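Local coordinates for protein UDP-glucose:anthocyanidin 3-O-glucosyltransferase (Clitoria ternatea, PDB 4REL) that is a plant glycosyltransferase of the UDP-glycosyltransferase family, with the two Rossmann-like domains of the GT-B fold, at residues A[122-126]-A[127-131]; A[197-200]-A[201-205]. One frame throughout, in Å; residues are numbered along the deposited sequence.

Interaction 1 (A[122-126]-A[127-131]); sequences LVAQT and LNVPW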
# COMPACT_ATOMS: atom_id res chain seq x y z
N LEU A 122 -2.69 6.32 22.50
CA LEU A 122 -2.84 7.11 23.73
C LEU A 122 -4.31 7.41 23.97
O LEU A 122 -4.79 7.37 25.12
CB LEU A 122 -2.07 8.42 23.63
CG LEU A 122 -0.56 8.37 23.50
CD1 LEU A 122 -0.00 9.78 23.36
CD2 LEU A 122 0.04 7.66 24.71
N VAL A 123 -5.03 7.69 22.88
CA VAL A 123 -6.46 7.99 22.96
C VAL A 123 -7.21 6.75 23.46
O VAL A 123 -8.07 6.84 24.34
CB VAL A 123 -7.02 8.43 21.59
CG1 VAL A 123 -8.55 8.55 21.63
CG2 VAL A 123 -6.41 9.77 21.19
N ALA A 124 -6.87 5.60 22.90
CA ALA A 124 -7.52 4.35 23.31
C ALA A 124 -7.23 4.05 24.77
O ALA A 124 -8.11 3.61 25.51
CB ALA A 124 -7.07 3.20 22.42
N GLN A 125 -5.99 4.30 25.20
CA GLN A 125 -5.62 4.03 26.58
C GLN A 125 -6.35 4.95 27.56
O GLN A 125 -6.79 4.52 28.63
CB GLN A 125 -4.10 4.08 26.76
CG GLN A 125 -3.40 2.90 26.09
CD GLN A 125 -1.89 3.08 26.01
OE1 GLN A 125 -1.39 4.20 26.11
NE2 GLN A 125 -1.18 1.99 25.80
N THR A 126 -6.52 6.21 27.17
CA THR A 126 -7.28 7.17 27.95
C THR A 126 -8.74 6.75 28.13
O THR A 126 -9.32 6.88 29.22
CB THR A 126 -7.21 8.56 27.30
OG1 THR A 126 -5.88 9.07 27.45
CG2 THR A 126 -8.19 9.51 27.96
N LEU A 127 -9.33 6.23 27.06
CA LEU A 127 -10.73 5.78 27.09
C LEU A 127 -10.88 4.39 27.69
O LEU A 127 -12.00 3.92 27.94
CB LEU A 127 -11.32 5.81 25.68
CG LEU A 127 -11.36 7.16 24.98
CD1 LEU A 127 -11.88 7.01 23.56
CD2 LEU A 127 -12.24 8.14 25.77
N ASN A 128 -9.75 3.72 27.89
CA ASN A 128 -9.72 2.31 28.29
C ASN A 128 -10.50 1.40 27.32
O ASN A 128 -11.36 0.61 27.74
CB ASN A 128 -10.23 2.11 29.73
CG ASN A 128 -9.89 0.73 30.29
OD1 ASN A 128 -8.84 0.17 29.98
ND2 ASN A 128 -10.79 0.18 31.10
N VAL A 129 -10.18 1.52 26.04
CA VAL A 129 -10.78 0.66 25.01
C VAL A 129 -9.67 -0.03 24.23
O VAL A 129 -8.54 0.47 24.19
CB VAL A 129 -11.67 1.46 24.01
CG1 VAL A 129 -12.82 2.15 24.73
CG2 VAL A 129 -10.82 2.48 23.24
N PRO A 130 -9.98 -1.18 23.61
CA PRO A 130 -8.96 -1.83 22.78
C PRO A 130 -8.51 -0.98 21.59
O PRO A 130 -9.31 -0.24 21.00
CB PRO A 130 -9.65 -3.11 22.29
CG PRO A 130 -11.11 -2.91 22.56
CD PRO A 130 -11.20 -2.00 23.73
N TRP A 131 -7.23 -1.10 21.25
CA TRP A 131 -6.67 -0.42 20.10
C TRP A 131 -6.26 -1.46 19.06
O TRP A 131 -5.43 -2.34 19.33
CB TRP A 131 -5.44 0.39 20.52
CG TRP A 131 -4.90 1.31 19.44
CD1 TRP A 131 -5.52 2.39 18.90
CD2 TRP A 131 -3.63 1.20 18.79
NE1 TRP A 131 -4.71 2.98 17.95
CE2 TRP A 131 -3.54 2.27 17.87
CE3 TRP A 131 -2.54 0.32 18.91
CZ2 TRP A 131 -2.42 2.47 17.06
CZ3 TRP A 131 -1.43 0.53 18.11
CH2 TRP A 131 -1.38 1.60 17.20
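The N-H of L127 closes the last turn of helix 119-127 on V123 O (N to O 3.1 Å), and two residues later V129 N returns to A124 O at 3.0 Å with a nearly straight N-H...O angle of 171°. Within the loop that V129 N and A124 O close, N128 N makes a weak bond to Q125 O. N128, the first residue to leave helical geometry, has a positive phi and is the C' residue of a Schellman motif, which ends the helix. The side chains of V123 and L127 run side by side in the same direction, V123 CG1 meeting L127 CD1 at 4.1 Å; V123 also packs against helix 89-104. The methyl group of A124 is the hub of the inner side. V129 CG2 lies 3.9 Å from A124 CB; a chi1 of -61° places CG2 between the backbone N and the carbonyl carbon. In this part of the GT-B fold the turn links a helix of the N-terminal domain to strand 131-135 of its parallel sheet, and the first residue of that strand turns its side chain back toward the helix. W131 CB lies 3.8 Å from A124 CB, while CG and CD1 of the indole pass the same methyl obliquely. With CG anti to the backbone N (chi1 -171°), the ring extends along the side of the helix that carries A124, where its NE1 is hydrogen-bonded to S120 OG. I111, on the neighbouring strand 110-114, touches V123, A124 and W131.

Interaction 2 (A[197-200]-A[201-205]); sequences NSLG and VVLPQ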
# COMPACT_ATOMS: atom_id res chain seq x y z
N ASN A 197 9.64 4.76 13.72
CA ASN A 197 10.62 4.06 14.54
C ASN A 197 10.11 3.65 15.91
O ASN A 197 10.75 2.86 16.59
CB ASN A 197 11.88 4.89 14.68
CG ASN A 197 12.66 4.97 13.40
OD1 ASN A 197 13.42 5.91 13.17
ND2 ASN A 197 12.48 3.97 12.54
N SER A 198 8.96 4.18 16.32
CA SER A 198 8.37 3.81 17.60
C SER A 198 7.46 2.59 17.48
O SER A 198 6.92 2.11 18.48
CB SER A 198 7.55 4.97 18.19
OG SER A 198 6.30 5.13 17.53
N LEU A 199 7.28 2.09 16.26
CA LEU A 199 6.30 1.01 16.04
C LEU A 199 6.62 -0.29 16.80
O LEU A 199 5.72 -1.03 17.17
CB LEU A 199 6.13 0.73 14.55
CG LEU A 199 5.30 1.75 13.78
CD1 LEU A 199 5.47 1.51 12.29
CD2 LEU A 199 3.81 1.67 14.18
N GLY A 200 7.90 -0.56 17.03
CA GLY A 200 8.31 -1.74 17.77
C GLY A 200 7.77 -1.73 19.19
O GLY A 200 7.43 -2.78 19.75
N VAL A 201 7.66 -0.54 19.77
CA VAL A 201 7.14 -0.41 21.12
C VAL A 201 5.62 -0.23 21.09
O VAL A 201 4.90 -0.70 21.98
CB VAL A 201 7.79 0.78 21.84
CG1 VAL A 201 7.10 1.05 23.17
CG2 VAL A 201 9.26 0.49 22.08
N VAL A 202 5.13 0.44 20.06
CA VAL A 202 3.70 0.73 19.94
C VAL A 202 2.86 -0.51 19.61
O VAL A 202 1.86 -0.79 20.28
CB VAL A 202 3.44 1.85 18.89
CG1 VAL A 202 1.95 1.92 18.51
CG2 VAL A 202 3.91 3.20 19.43
N LEU A 203 3.26 -1.26 18.59
CA LEU A 203 2.43 -2.36 18.09
C LEU A 203 2.08 -3.50 19.08
O LEU A 203 0.97 -4.04 19.02
CB LEU A 203 3.01 -2.93 16.79
CG LEU A 203 2.95 -1.98 15.59
CD1 LEU A 203 3.69 -2.58 14.41
CD2 LEU A 203 1.50 -1.71 15.21
N PRO A 204 3.01 -3.87 19.98
CA PRO A 204 2.62 -4.91 20.95
C PRO A 204 1.52 -4.46 21.92
O PRO A 204 0.95 -5.30 22.64
CB PRO A 204 3.93 -5.19 21.70
CG PRO A 204 4.99 -4.88 20.70
CD PRO A 204 4.47 -3.64 20.02
N GLN A 205 1.22 -3.17 21.96
CA GLN A 205 0.18 -2.68 22.86
C GLN A 205 -1.20 -2.77 22.21
O GLN A 205 -2.21 -2.53 22.87
CB GLN A 205 0.49 -1.24 23.29
CG GLN A 205 1.85 -1.11 23.98
CD GLN A 205 2.16 0.30 24.41
OE1 GLN A 205 1.46 0.87 25.26
NE2 GLN A 205 3.21 0.88 23.84
O HOH W 1 10.19 0.99 18.56
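A short helix, 199-202, running on into a 3-10 segment at 203-205, forms this contact in the N-terminal domain, just ahead of strand 208-211. Its first turn is held by S198 O, which accepts two backbone N-H groups. V202 N lies in the plane of the carbonyl at 2.9 Å from S198 O. V201 N, 3.0 Å from S198 O, stands above that plane instead, and its bond is the more bent of the two (136°). A water that donates to N197 O also accepts a weak bond from V201 N. One residue further on, L203 N reaches L199 O at 2.8 Å and almost straight (168°). S198 OG takes the position between its backbone N and carbonyl carbon (chi1 76°); there it comes within 3.6 Å of V202 CG2 while being hydrogen-bonded to T195 O in the preceding helix. On the buried side the side chains of L199 and L203 cross obliquely, CD2 of L199 meeting CG of L203 at 4.0 Å. Strand 131-135 receives both leucines, L199 on W135 and L203 on A133. P204, within the 3-10 segment 203-205, has no N-H to offer G200 O and brings its ring CD to 3.1 Å from that oxygen instead. Q205 then folds its side chain back along the turn: NE2 donates to V201 O at 3.0 Å, the oxygen lying in the amide plane, although the amide nitrogen stands above the plane of that carbonyl. A one-turn helix followed by a proline-containing 3-10 segment, with a glutamine side chain gripping a backbone carbonyl, here forms part of the helical connection between strands of a Rossmann-like sheet.

In the fold
Interactions 1 and 2 follow one another along the chain, with their centres 15 Å apart on the same side of the protein's centre. They meet directly at two points: Q125 NE2 lies 2.9 Å from Q205 OE1, a probable hydrogen bond, and W131 CH2 packs on V202 CG1 at 3.6 Å. The amide of Q205 thus bridges helix 119-127 and V201 O, and the far end of the W131 indole carries the packing of 127-131 across to 199-202. Interaction 2 is near the bound 3,5,7-trihydroxy-2-(4-hydroxyphenyl)-4H-chromen-4-one: the L199 side chain is about 7 Å from it, and the preceding helix 191-197 supplies the pocket residues F192 and L196.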